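PDB 2D2E: SufC protein from Thermus thermophilus, which binds and hydrolyses ATP as an atypical cytoplasmic ABC-type ATPase and, judging from its family, probably serves iron-sulfur cluster assembly. Local coordinates for residues Ala98-Arg102 with Gly114-Trp119; Glu127-Trp131 with Arg184-Ala188; Leu24-Glu30 with Gly191-Leu197. One frame throughout, in Å; residues are numbered along the deposited sequence.

Contact 1: Ala98-Arg102 with Gly114-Trp119; sequences ANFLR and GVAEFW. With GOL (glycerol), chain D.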
ATOM      1  N   ALA A  98      21.033   2.377  -4.584  1.00 14.80           N
ATOM      2  CA  ALA A  98      21.447   0.973  -4.580  1.00 15.56           C
ATOM      3  C   ALA A  98      21.802   0.492  -3.162  1.00 18.11           C
ATOM      4  O   ALA A  98      21.335  -0.570  -2.726  1.00 14.29           O
ATOM      5  CB  ALA A  98      22.641   0.757  -5.533  1.00 15.97           C
ATOM      6  N   ASN A  99      22.623   1.262  -2.444  1.00 17.56           N
ATOM      7  CA  ASN A  99      23.008   0.882  -1.077  1.00 20.82           C
ATOM      8  C   ASN A  99      21.779   0.808  -0.168  1.00 18.74           C
ATOM      9  O   ASN A  99      21.669  -0.072   0.682  1.00 16.45           O
ATOM     10  CB  ASN A  99      23.975   1.911  -0.470  1.00 23.87           C
ATOM     11  CG  ASN A  99      25.424   1.666  -0.852  1.00 24.32           C
ATOM     12  OD1 ASN A  99      26.253   2.584  -0.812  1.00 28.90           O
ATOM     13  ND2 ASN A  99      25.739   0.441  -1.204  1.00 21.13           N
ATOM     14  N   PHE A 100      20.876   1.771  -0.326  1.00 16.97           N
ATOM     15  CA  PHE A 100      19.672   1.811   0.484  1.00 17.08           C
ATOM     16  C   PHE A 100      18.800   0.594   0.223  1.00 17.07           C
ATOM     17  O   PHE A 100      18.249  -0.002   1.156  1.00 15.51           O
ATOM     18  CB  PHE A 100      18.877   3.081   0.193  1.00 17.49           C
ATOM     19  CG  PHE A 100      17.621   3.191   0.996  1.00 26.50           C
ATOM     20  CD1 PHE A 100      17.682   3.329   2.377  1.00 28.83           C
ATOM     21  CD2 PHE A 100      16.375   3.108   0.384  1.00 31.98           C
ATOM     22  CE1 PHE A 100      16.519   3.380   3.143  1.00 33.44           C
ATOM     23  CE2 PHE A 100      15.206   3.160   1.143  1.00 32.02           C
ATOM     24  CZ  PHE A 100      15.282   3.295   2.517  1.00 33.42           C
ATOM     25  N   LEU A 101      18.674   0.214  -1.044  0.50 13.10           N
ATOM     26  CA  LEU A 101      17.858  -0.940  -1.384  0.50 15.72           C
ATOM     27  C   LEU A 101      18.446  -2.221  -0.812  0.50 15.18           C
ATOM     28  O   LEU A 101      17.711  -3.114  -0.383  0.50 14.95           O
ATOM     29  CB  LEU A 101      17.715  -1.070  -2.903  0.50 16.71           C
ATOM     30  CG  LEU A 101      16.298  -0.916  -3.460  0.50 29.19           C
ATOM     31  CD1 LEU A 101      15.387  -1.974  -2.847  0.50 26.42           C
ATOM     32  CD2 LEU A 101      15.773   0.468  -3.155  0.50 22.76           C
ATOM     33  N   ARG A 102      19.773  -2.309  -0.793  1.00 14.09           N
ATOM     34  CA  ARG A 102      20.423  -3.503  -0.268  1.00 13.48           C
ATOM     35  C   ARG A 102      20.158  -3.575   1.232  1.00 15.03           C
ATOM     36  O   ARG A 102      19.876  -4.650   1.763  1.00 14.65           O
ATOM     37  CB  ARG A 102      21.920  -3.461  -0.535  1.00 13.64           C
ATOM     38  CG  ARG A 102      22.596  -4.822  -0.395  1.00 17.93           C
ATOM     39  CD  ARG A 102      23.934  -4.772  -1.057  1.00 22.26           C
ATOM     40  NE  ARG A 102      24.727  -5.966  -0.813  1.00 17.01           N
ATOM     41  CZ  ARG A 102      26.033  -6.020  -1.044  1.00 20.88           C
ATOM     42  NH1 ARG A 102      26.660  -4.953  -1.527  1.00 22.86           N
ATOM     43  NH2 ARG A 102      26.716  -7.124  -0.772  1.00 19.45           N
ATOM     44  N   GLY A 114      24.409 -10.996  -0.898  1.00 21.95           N
ATOM     45  CA  GLY A 114      25.610 -10.743  -1.675  1.00 20.04           C
ATOM     46  C   GLY A 114      25.357  -9.927  -2.937  1.00 19.57           C
ATOM     47  O   GLY A 114      24.211  -9.766  -3.343  1.00 19.60           O
ATOM     48  N   VAL A 115      26.415  -9.421  -3.567  1.00 21.79           N
ATOM     49  CA  VAL A 115      26.255  -8.610  -4.770  1.00 21.09           C
ATOM     50  C   VAL A 115      25.502  -9.336  -5.889  1.00 18.93           C
ATOM     51  O   VAL A 115      24.728  -8.721  -6.606  1.00 17.29           O
ATOM     52  CB  VAL A 115      27.625  -8.122  -5.351  1.00 25.83           C
ATOM     53  CG1 VAL A 115      28.268  -7.093  -4.418  1.00 29.97           C
ATOM     54  CG2 VAL A 115      28.548  -9.311  -5.551  1.00 28.94           C
ATOM     55  N   ALA A 116      25.724 -10.636  -6.043  1.00 18.96           N
ATOM     56  CA  ALA A 116      25.057 -11.368  -7.112  1.00 19.10           C
ATOM     57  C   ALA A 116      23.539 -11.425  -6.943  1.00 18.16           C
ATOM     58  O   ALA A 116      22.780 -11.128  -7.867  1.00 17.22           O
ATOM     59  CB  ALA A 116      25.629 -12.782  -7.233  1.00 19.68           C
ATOM     60  N   GLU A 117      23.098 -11.802  -5.750  1.00 16.87           N
ATOM     61  CA  GLU A 117      21.670 -11.883  -5.489  1.00 15.66           C
ATOM     62  C   GLU A 117      21.057 -10.494  -5.591  1.00 13.13           C
ATOM     63  O   GLU A 117      19.992 -10.303  -6.198  1.00 18.41           O
ATOM     64  CB  GLU A 117      21.409 -12.438  -4.076  1.00 20.29           C
ATOM     65  CG  GLU A 117      19.928 -12.584  -3.754  1.00 18.77           C
ATOM     66  CD  GLU A 117      19.657 -13.021  -2.316  1.00 20.06           C
ATOM     67  OE1 GLU A 117      20.623 -13.333  -1.596  1.00 21.37           O
ATOM     68  OE2 GLU A 117      18.471 -13.053  -1.910  1.00 23.75           O
ATOM     69  N   PHE A 118      21.736  -9.519  -4.999  1.00 13.73           N
ATOM     70  CA  PHE A 118      21.216  -8.163  -5.010  1.00 13.76           C
ATOM     71  C   PHE A 118      21.042  -7.650  -6.429  1.00 15.78           C
ATOM     72  O   PHE A 118      19.951  -7.223  -6.811  1.00 14.24           O
ATOM     73  CB  PHE A 118      22.151  -7.202  -4.267  1.00 13.48           C
ATOM     74  CG  PHE A 118      21.730  -5.763  -4.372  1.00 13.84           C
ATOM     75  CD1 PHE A 118      20.641  -5.296  -3.653  1.00 21.12           C
ATOM     76  CD2 PHE A 118      22.424  -4.877  -5.195  1.00 14.88           C
ATOM     77  CE1 PHE A 118      20.235  -3.961  -3.745  1.00 19.34           C
ATOM     78  CE2 PHE A 118      22.028  -3.538  -5.299  1.00 20.18           C
ATOM     79  CZ  PHE A 118      20.921  -3.082  -4.560  1.00 16.30           C
ATOM     80  N   TRP A 119      22.105  -7.704  -7.226  1.00 15.96           N
ATOM     81  CA  TRP A 119      21.982  -7.167  -8.576  1.00 14.22           C
ATOM     82  C   TRP A 119      21.080  -7.958  -9.503  1.00 16.58           C
ATOM     83  O   TRP A 119      20.472  -7.392 -10.419  1.00 18.49           O
ATOM     84  CB  TRP A 119      23.371  -6.967  -9.204  1.00 16.49           C
ATOM     85  CG  TRP A 119      24.055  -5.740  -8.666  1.00 19.29           C
ATOM     86  CD1 TRP A 119      25.090  -5.690  -7.767  1.00 23.17           C
ATOM     87  CD2 TRP A 119      23.707  -4.387  -8.952  1.00 20.83           C
ATOM     88  NE1 TRP A 119      25.403  -4.380  -7.480  1.00 26.24           N
ATOM     89  CE2 TRP A 119      24.570  -3.561  -8.196  1.00 22.61           C
ATOM     90  CE3 TRP A 119      22.746  -3.787  -9.777  1.00 17.07           C
ATOM     91  CZ2 TRP A 119      24.501  -2.166  -8.243  1.00 24.50           C
ATOM     92  CZ3 TRP A 119      22.681  -2.403  -9.822  1.00 25.04           C
ATOM     93  CH2 TRP A 119      23.556  -1.608  -9.060  1.00 23.64           C
TER
HETATM   94  C1  GOL D 802      26.301  -2.886  -4.654  1.00 37.05           C
HETATM   95  O1  GOL D 802      27.478  -3.252  -5.653  1.00 31.14           O
HETATM   96  C2  GOL D 802      25.994  -1.613  -4.216  1.00 40.67           C
HETATM   97  O2  GOL D 802      26.208  -0.675  -5.158  1.00 43.80           O
HETATM   98  C3  GOL D 802      25.635  -1.683  -3.086  1.00 40.57           C
HETATM   99  O3  GOL D 802      25.266  -2.284  -1.713  1.00 38.57           O
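Phe118 points its ring at the first turn of helix 97-109, CZ foremost, while Arg102 closes over one face of it. With CG anti to the backbone N (chi1 174°), the ring projects from helix 115-129 until CZ stands 3.1 Å from Ala98 O, an oxygen already taken up by Arg102 N within its own helix; Phe118 CE1 lies 3.4 Å from that same Arg102 N. Over the ring, Arg102 CB makes a CH-pi contact 4.1 Å from the centroid, and CD follows above the rim. The arginine chain runs extended from CG to NE and carries its guanidinium past Phe118, the two planes only 27° apart, to the start of the opposing helix. There Val115 CA sits above the rim of one guanidinium face, and NH2 comes within 3.6 Å of Val115 N. Beyond the segments, NE is hydrogen-bonded to Val113 O. Truncation of Arg102 to an alanine would keep CB over the ring but would probably strip the rim of Phe118 of its cover and leave the Val113 carbonyl without this donor. Trp119 CH2 brushes Ala98 CB at 4.3 Å, and its NE1 gives a nearly straight bond (173°) of 3.0 Å to O1 of a glycerol, probably from the crystallisation liquor, which is lodged between the helices; the glycerol's other end, beside Arg102, is less surely placed. The two segments cross nearly at right angles, a helix-loop-helix packing in the helical subdomain of ABC-type ATPases.

Contact 2: Glu127-Trp131 with Arg184-Ala188; sequences ELLDW and RGVNA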
ATOM      1  N   GLU A 127      13.874  -4.145 -15.179  1.00 20.83           N
ATOM      2  CA  GLU A 127      13.292  -4.595 -16.446  1.00 21.17           C
ATOM      3  C   GLU A 127      11.765  -4.471 -16.410  1.00 23.85           C
ATOM      4  O   GLU A 127      11.139  -3.985 -17.355  1.00 23.39           O
ATOM      5  CB  GLU A 127      13.658  -6.050 -16.705  1.00 24.86           C
ATOM      6  CG  GLU A 127      15.096  -6.262 -17.115  1.00 32.37           C
ATOM      7  CD  GLU A 127      15.460  -7.738 -17.181  1.00 38.04           C
ATOM      8  OE1 GLU A 127      14.577  -8.557 -17.515  1.00 42.90           O
ATOM      9  OE2 GLU A 127      16.631  -8.073 -16.910  1.00 45.55           O
ATOM     10  N   LEU A 128      11.171  -4.911 -15.309  1.00 21.36           N
ATOM     11  CA  LEU A 128       9.724  -4.852 -15.173  1.00 25.51           C
ATOM     12  C   LEU A 128       9.215  -3.414 -15.177  1.00 26.45           C
ATOM     13  O   LEU A 128       8.142  -3.130 -15.708  1.00 26.38           O
ATOM     14  CB  LEU A 128       9.291  -5.549 -13.885  1.00 20.76           C
ATOM     15  CG  LEU A 128       9.391  -7.075 -13.872  1.00 28.29           C
ATOM     16  CD1 LEU A 128       9.029  -7.603 -12.501  1.00 28.09           C
ATOM     17  CD2 LEU A 128       8.456  -7.660 -14.929  1.00 35.32           C
ATOM     18  N   LEU A 129       9.983  -2.508 -14.579  1.00 20.69           N
ATOM     19  CA  LEU A 129       9.612  -1.099 -14.507  1.00 18.35           C
ATOM     20  C   LEU A 129      10.091  -0.316 -15.724  1.00 21.61           C
ATOM     21  O   LEU A 129       9.727   0.842 -15.906  1.00 22.46           O
ATOM     22  CB  LEU A 129      10.225  -0.468 -13.265  1.00 18.41           C
ATOM     23  CG  LEU A 129       9.736  -1.011 -11.931  1.00 17.03           C
ATOM     24  CD1 LEU A 129      10.572  -0.422 -10.793  1.00 16.69           C
ATOM     25  CD2 LEU A 129       8.257  -0.664 -11.764  1.00 17.56           C
ATOM     26  N   ASP A 130      10.910  -0.961 -16.554  1.00 22.69           N
ATOM     27  CA  ASP A 130      11.493  -0.317 -17.723  1.00 25.87           C
ATOM     28  C   ASP A 130      12.238   0.950 -17.283  1.00 25.99           C
ATOM     29  O   ASP A 130      12.055   2.028 -17.864  1.00 26.05           O
ATOM     30  CB  ASP A 130      10.420   0.049 -18.756  1.00 30.37           C
ATOM     31  CG  ASP A 130      11.022   0.613 -20.041  1.00 37.69           C
ATOM     32  OD1 ASP A 130      10.322   1.367 -20.752  1.00 33.74           O
ATOM     33  OD2 ASP A 130      12.195   0.293 -20.343  1.00 34.71           O
ATOM     34  N   TRP A 131      13.064   0.815 -16.238  1.00 22.94           N
ATOM     35  CA  TRP A 131      13.869   1.922 -15.700  1.00 23.57           C
ATOM     36  C   TRP A 131      15.349   1.638 -15.967  1.00 21.93           C
ATOM     37  O   TRP A 131      15.750   0.476 -16.051  1.00 24.12           O
ATOM     38  CB  TRP A 131      13.672   2.073 -14.181  1.00 24.55           C
ATOM     39  CG  TRP A 131      12.350   2.645 -13.774  1.00 25.42           C
ATOM     40  CD1 TRP A 131      11.311   2.979 -14.595  1.00 29.43           C
ATOM     41  CD2 TRP A 131      11.901   2.898 -12.436  1.00 27.70           C
ATOM     42  NE1 TRP A 131      10.245   3.422 -13.854  1.00 24.98           N
ATOM     43  CE2 TRP A 131      10.580   3.390 -12.525  1.00 27.82           C
ATOM     44  CE3 TRP A 131      12.492   2.772 -11.172  1.00 28.38           C
ATOM     45  CZ2 TRP A 131       9.826   3.734 -11.396  1.00 27.86           C
ATOM     46  CZ3 TRP A 131      11.737   3.120 -10.043  1.00 28.48           C
ATOM     47  CH2 TRP A 131      10.424   3.599 -10.167  1.00 25.39           C
ATOM     48  N   ARG A 184       2.729   1.876 -12.256  1.00 11.86           N
ATOM     49  CA  ARG A 184       3.705   1.041 -12.959  1.00 13.93           C
ATOM     50  C   ARG A 184       4.161  -0.072 -12.036  1.00 13.99           C
ATOM     51  O   ARG A 184       4.237  -1.236 -12.436  1.00 13.17           O
ATOM     52  CB  ARG A 184       4.909   1.872 -13.401  1.00 17.44           C
ATOM     53  CG  ARG A 184       5.999   1.032 -14.065  1.00 24.40           C
ATOM     54  CD  ARG A 184       7.006   1.904 -14.793  1.00 33.06           C
ATOM     55  NE  ARG A 184       6.368   2.679 -15.854  1.00 42.09           N
ATOM     56  CZ  ARG A 184       7.021   3.221 -16.878  1.00 41.00           C
ATOM     57  NH1 ARG A 184       8.337   3.073 -16.990  1.00 41.73           N
ATOM     58  NH2 ARG A 184       6.356   3.912 -17.794  1.00 46.39           N
ATOM     59  N   GLY A 185       4.422   0.286 -10.781  1.00 12.32           N
ATOM     60  CA  GLY A 185       4.855  -0.710  -9.817  1.00 11.40           C
ATOM     61  C   GLY A 185       3.766  -1.726  -9.492  1.00 13.41           C
ATOM     62  O   GLY A 185       4.007  -2.933  -9.506  1.00 12.00           O
ATOM     63  N   VAL A 186       2.556  -1.255  -9.205  1.00 11.67           N
ATOM     64  CA  VAL A 186       1.493  -2.198  -8.875  1.00  8.64           C
ATOM     65  C   VAL A 186       1.182  -3.111 -10.064  1.00  9.41           C
ATOM     66  O   VAL A 186       1.007  -4.306  -9.889  1.00 10.39           O
ATOM     67  CB  VAL A 186       0.227  -1.451  -8.380  1.00  9.47           C
ATOM     68  CG1 VAL A 186      -0.939  -2.433  -8.200  1.00 13.83           C
ATOM     69  CG2 VAL A 186       0.533  -0.784  -7.041  1.00 13.47           C
ATOM     70  N   ASN A 187       1.147  -2.571 -11.271  1.00 11.32           N
ATOM     71  CA  ASN A 187       0.846  -3.414 -12.432  1.00 12.78           C
ATOM     72  C   ASN A 187       1.968  -4.436 -12.675  1.00 13.80           C
ATOM     73  O   ASN A 187       1.713  -5.555 -13.120  1.00 13.29           O
ATOM     74  CB  ASN A 187       0.603  -2.541 -13.668  1.00 12.89           C
ATOM     75  CG  ASN A 187      -0.756  -1.833 -13.626  1.00 15.61           C
ATOM     76  OD1 ASN A 187      -1.754  -2.415 -13.196  1.00 21.02           O
ATOM     77  ND2 ASN A 187      -0.794  -0.582 -14.090  1.00 16.28           N
ATOM     78  N   ALA A 188       3.206  -4.063 -12.365  1.00 13.82           N
ATOM     79  CA  ALA A 188       4.324  -4.984 -12.552  1.00 14.59           C
ATOM     80  C   ALA A 188       4.294  -6.148 -11.537  1.00 15.79           C
ATOM     81  O   ALA A 188       4.789  -7.239 -11.814  1.00 16.94           O
ATOM     82  CB  ALA A 188       5.632  -4.226 -12.452  1.00 13.48           C
TER
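Trp131 turns an edge of its indole to Arg184, whose NH1 lies near the ring plane, 3.7 Å from NE1; the ring and guanidinium planes stand 37° apart. One face of the indole is backed by Leu129 CB, set toward the rim, and Arg151 makes a cation-pi contact with the ring from outside the two segments. At the guanidinium edge lie the carbonyl oxygens of Leu129 and Asp130. Of these, Leu129 O accepts a 2.8 Å hydrogen bond from Arg184 NH1, arriving almost in line with the C=O though bent at the hydrogen (145°). That carbonyl belongs to a Schellman motif closing helix 115-129, in which Asp130 takes up positive phi and Trp131 N turns back to Leu126 O; a cation at this helix end is likely to be electrostatically welcome. Asp130 OD1 contributes charge alone, 4.6 Å from Arg184 NH1 and well off the guanidinium plane. A bend at chi3 (-61°) turns the arginine head toward the Leu129 carbonyl, while its CG rests 3.6 Å from Leu129 CD2. That methyl also meets Gly185 CA at 3.9 Å. Leu128 CB and Ala188 CB touch at 4.1 Å one turn further along helix 176-189, and helix 148-160 packs against both leucines through Leu158.

Contact 3: Leu24-Glu30 with Gly191-Leu197; sequences LVVPKGE and GPNFGAL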
ATOM      1  N   LEU A  24     -13.309  -5.824   5.105  1.00 16.42           N
ATOM      2  CA  LEU A  24     -12.721  -5.638   3.785  1.00 14.03           C
ATOM      3  C   LEU A  24     -11.815  -6.819   3.487  1.00 10.59           C
ATOM      4  O   LEU A  24     -10.882  -7.070   4.229  1.00 12.62           O
ATOM      5  CB  LEU A  24     -11.901  -4.329   3.780  1.00 12.30           C
ATOM      6  CG  LEU A  24     -11.537  -3.687   2.426  1.00 12.09           C
ATOM      7  CD1 LEU A  24     -11.119  -2.239   2.642  1.00 11.96           C
ATOM      8  CD2 LEU A  24     -10.416  -4.452   1.752  1.00 14.86           C
ATOM      9  N   VAL A  25     -12.097  -7.533   2.399  1.00 11.63           N
ATOM     10  CA  VAL A  25     -11.288  -8.695   2.000  1.00 12.20           C
ATOM     11  C   VAL A  25     -10.616  -8.489   0.648  1.00  9.62           C
ATOM     12  O   VAL A  25     -11.289  -8.129  -0.314  1.00 12.33           O
ATOM     13  CB  VAL A  25     -12.177  -9.971   1.871  1.00 15.57           C
ATOM     14  CG1 VAL A  25     -11.365 -11.129   1.334  1.00 16.88           C
ATOM     15  CG2 VAL A  25     -12.732 -10.356   3.230  1.00 15.51           C
ATOM     16  N   VAL A  26      -9.304  -8.706   0.571  1.00  9.74           N
ATOM     17  CA  VAL A  26      -8.594  -8.609  -0.713  1.00  8.15           C
ATOM     18  C   VAL A  26      -7.989  -9.984  -1.019  1.00  8.54           C
ATOM     19  O   VAL A  26      -7.019 -10.402  -0.380  1.00 11.86           O
ATOM     20  CB  VAL A  26      -7.443  -7.591  -0.691  1.00  9.23           C
ATOM     21  CG1 VAL A  26      -6.791  -7.508  -2.087  1.00 13.08           C
ATOM     22  CG2 VAL A  26      -7.968  -6.204  -0.303  1.00 10.94           C
ATOM     23  N   PRO A  27      -8.549 -10.705  -2.001  1.00 10.57           N
ATOM     24  CA  PRO A  27      -7.986 -12.026  -2.327  1.00 10.79           C
ATOM     25  C   PRO A  27      -6.598 -11.890  -2.938  1.00 12.41           C
ATOM     26  O   PRO A  27      -6.347 -10.962  -3.702  1.00 10.59           O
ATOM     27  CB  PRO A  27      -8.964 -12.581  -3.360  1.00 12.42           C
ATOM     28  CG  PRO A  27     -10.283 -11.894  -3.030  1.00 15.50           C
ATOM     29  CD  PRO A  27      -9.801 -10.459  -2.739  1.00 11.48           C
ATOM     30  N   LYS A  28      -5.700 -12.809  -2.601  1.00 14.80           N
ATOM     31  CA  LYS A  28      -4.369 -12.798  -3.194  1.00 13.67           C
ATOM     32  C   LYS A  28      -4.624 -13.002  -4.701  1.00 12.65           C
ATOM     33  O   LYS A  28      -5.415 -13.866  -5.102  1.00 15.09           O
ATOM     34  CB  LYS A  28      -3.522 -13.940  -2.613  1.00 14.44           C
ATOM     35  CG  LYS A  28      -2.040 -13.842  -2.980  1.00 14.73           C
ATOM     36  CD  LYS A  28      -1.251 -15.030  -2.423  1.00 18.81           C
ATOM     37  CE  LYS A  28      -1.230 -15.019  -0.903  1.00 18.89           C
ATOM     38  NZ  LYS A  28      -0.400 -16.140  -0.339  1.00 19.39           N
ATOM     39  N   GLY A  29      -3.970 -12.192  -5.523  1.00 10.20           N
ATOM     40  CA  GLY A  29      -4.154 -12.251  -6.964  1.00 12.70           C
ATOM     41  C   GLY A  29      -4.967 -11.050  -7.454  1.00 14.09           C
ATOM     42  O   GLY A  29      -5.016 -10.760  -8.661  1.00 14.03           O
ATOM     43  N   GLU A  30      -5.585 -10.333  -6.519  1.00 10.91           N
ATOM     44  CA  GLU A  30      -6.392  -9.183  -6.898  1.00  9.65           C
ATOM     45  C   GLU A  30      -5.835  -7.857  -6.402  1.00 10.20           C
ATOM     46  O   GLU A  30      -5.035  -7.802  -5.468  1.00 11.52           O
ATOM     47  CB  GLU A  30      -7.840  -9.346  -6.386  1.00 12.06           C
ATOM     48  CG  GLU A  30      -8.571 -10.501  -7.083  1.00 13.98           C
ATOM     49  CD  GLU A  30     -10.033 -10.673  -6.681  1.00 19.57           C
ATOM     50  OE1 GLU A  30     -10.637  -9.790  -6.032  1.00 14.55           O
ATOM     51  OE2 GLU A  30     -10.607 -11.732  -7.039  1.00 21.75           O
ATOM     52  N   GLY A 191      -0.177 -10.551 -10.083  1.00 12.72           N
ATOM     53  CA  GLY A 191       0.070 -11.971 -10.268  1.00 14.19           C
ATOM     54  C   GLY A 191      -0.670 -12.754  -9.201  1.00 12.98           C
ATOM     55  O   GLY A 191      -1.193 -12.182  -8.231  1.00 13.98           O
ATOM     56  N   PRO A 192      -0.669 -14.087  -9.306  1.00 13.82           N
ATOM     57  CA  PRO A 192      -1.363 -14.945  -8.351  1.00 13.30           C
ATOM     58  C   PRO A 192      -0.837 -14.926  -6.927  1.00 12.27           C
ATOM     59  O   PRO A 192      -1.530 -15.333  -6.000  1.00 16.85           O
ATOM     60  CB  PRO A 192      -1.250 -16.332  -8.995  1.00 13.64           C
ATOM     61  CG  PRO A 192       0.045 -16.254  -9.749  1.00 15.06           C
ATOM     62  CD  PRO A 192      -0.026 -14.873 -10.376  1.00 14.84           C
ATOM     63  N   ASN A 193       0.369 -14.409  -6.757  1.00 11.63           N
ATOM     64  CA  ASN A 193       1.024 -14.395  -5.464  1.00 12.58           C
ATOM     65  C   ASN A 193       1.108 -13.015  -4.832  1.00 13.22           C
ATOM     66  O   ASN A 193       1.882 -12.801  -3.897  1.00 14.86           O
ATOM     67  CB  ASN A 193       2.433 -14.966  -5.636  1.00 11.91           C
ATOM     68  CG  ASN A 193       2.418 -16.317  -6.366  1.00 13.48           C
ATOM     69  OD1 ASN A 193       1.701 -17.233  -5.951  1.00 16.70           O
ATOM     70  ND2 ASN A 193       3.183 -16.437  -7.457  1.00 13.50           N
ATOM     71  N   PHE A 194       0.308 -12.088  -5.336  1.00 10.36           N
ATOM     72  CA  PHE A 194       0.342 -10.727  -4.811  1.00 11.45           C
ATOM     73  C   PHE A 194      -1.070 -10.142  -4.722  1.00 12.16           C
ATOM     74  O   PHE A 194      -1.870 -10.350  -5.616  1.00 11.51           O
ATOM     75  CB  PHE A 194       1.182  -9.889  -5.781  1.00 13.96           C
ATOM     76  CG  PHE A 194       1.199  -8.411  -5.476  1.00 12.45           C
ATOM     77  CD1 PHE A 194       1.990  -7.918  -4.452  1.00 12.52           C
ATOM     78  CD2 PHE A 194       0.472  -7.527  -6.255  1.00  9.91           C
ATOM     79  CE1 PHE A 194       2.065  -6.550  -4.207  1.00 13.93           C
ATOM     80  CE2 PHE A 194       0.541  -6.136  -6.014  1.00 11.24           C
ATOM     81  CZ  PHE A 194       1.339  -5.663  -4.994  1.00 11.32           C
ATOM     82  N   GLY A 195      -1.367  -9.444  -3.626  1.00 10.81           N
ATOM     83  CA  GLY A 195      -2.646  -8.771  -3.502  1.00  9.04           C
ATOM     84  C   GLY A 195      -2.337  -7.334  -3.090  1.00 11.17           C
ATOM     85  O   GLY A 195      -1.346  -7.083  -2.397  1.00 10.48           O
ATOM     86  N   ALA A 196      -3.163  -6.384  -3.512  1.00  9.75           N
ATOM     87  CA  ALA A 196      -2.924  -4.991  -3.134  1.00  9.44           C
ATOM     88  C   ALA A 196      -4.213  -4.228  -2.849  1.00  9.40           C
ATOM     89  O   ALA A 196      -5.282  -4.550  -3.384  1.00  9.55           O
ATOM     90  CB  ALA A 196      -2.177  -4.278  -4.251  1.00 12.21           C
ATOM     91  N   LEU A 197      -4.091  -3.211  -1.998  1.00  8.75           N
ATOM     92  CA  LEU A 197      -5.219  -2.333  -1.694  1.00  7.84           C
ATOM     93  C   LEU A 197      -4.658  -0.929  -1.925  1.00  8.97           C
ATOM     94  O   LEU A 197      -3.714  -0.521  -1.250  1.00  8.87           O
ATOM     95  CB  LEU A 197      -5.652  -2.490  -0.226  1.00  9.41           C
ATOM     96  CG  LEU A 197      -6.835  -1.595   0.201  1.00 11.30           C
ATOM     97  CD1 LEU A 197      -8.094  -1.964  -0.582  1.00 14.08           C
ATOM     98  CD2 LEU A 197      -7.081  -1.721   1.693  1.00 14.00           C
TER
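Two backbone hydrogen bonds join these segments, Gly29 giving one and Glu30 accepting the other. Gly29 N gives a 2.8 Å bond to Phe194 O, approaching from above the carbonyl plane. The second, from Ala196 N to Glu30 O (3.1 Å), lies in the carbonyl plane and opens the parallel pairing of strand 31-35 with strand 195-199. Weaker CA-H...O contacts support them. Gly29 CA points almost straight at Gly191 O (3.2 Å, 176° at the hydrogen), and Gly195 CA adds a second hydrogen donor to Glu30 O. Glycine suits both places: Gly29 has positive phi in the type II turn Pro27-Glu30 and lies hard against the type I turn Gly191-Phe194, while a side chain on Gly195 would press on Lys28 CA.

Mixed contacts belong to Lys28, whose aliphatic part lies along the Gly191-Phe194 turn: CG is 3.4 Å from Pro192 O, and CD is close by. The Lys28 chain leaves on the side away from its own N (chi1 -169°) and bends at chi3, placing NZ in a salt bridge with Asp65. Glu30 OE1 is hydrogen-bonded to His32 NE2.

Apolar contacts lie along the strands. Leu24 and Leu197 meet tip to tip, CD2 to CD1 at 4.1 Å, and Val26 CG2 adds a methyl to Leu197 CD1 at 4.3 Å. Val26 CG1 rests instead on Ala196 O, 3.6 Å away. The Leu24 and Lys42 side chains are about 8 Å apart, so Leu24 lies near, without touching, a residue of the ADP site, empty here. The chemistry thus divides: one main-chain bond ties turn to turn, the other ties the end of the Pro27-Glu30 turn to strand 195-199, and Leu24, Val26 and Leu197 make an apolar contact between strand 16-27 of the antiparallel sheet and strand 195-199 of the mixed sheet.

Contact 3 brackets the other two along the chain: its 24-30 side comes first, then contact 1, then contact 2, and its 191-197 side closes the series. Contacts 1 and 2 share helix 115-129, using its opposite ends, with centres about 18 Å apart. Contact 2 passes to contact 3 through the chain itself, since helix 176-189 leads into strand 195-199; their centres are about 17 Å apart. Contacts 1 and 3 are more distant, about 27 Å between centres. Together they trace a path from the peripheral helices, across helix 176-189, to the mixed sheet whose strand 31-35 runs into the nucleotide-binding P-loop, consistent with an ABC ATPase built from linked subdomains.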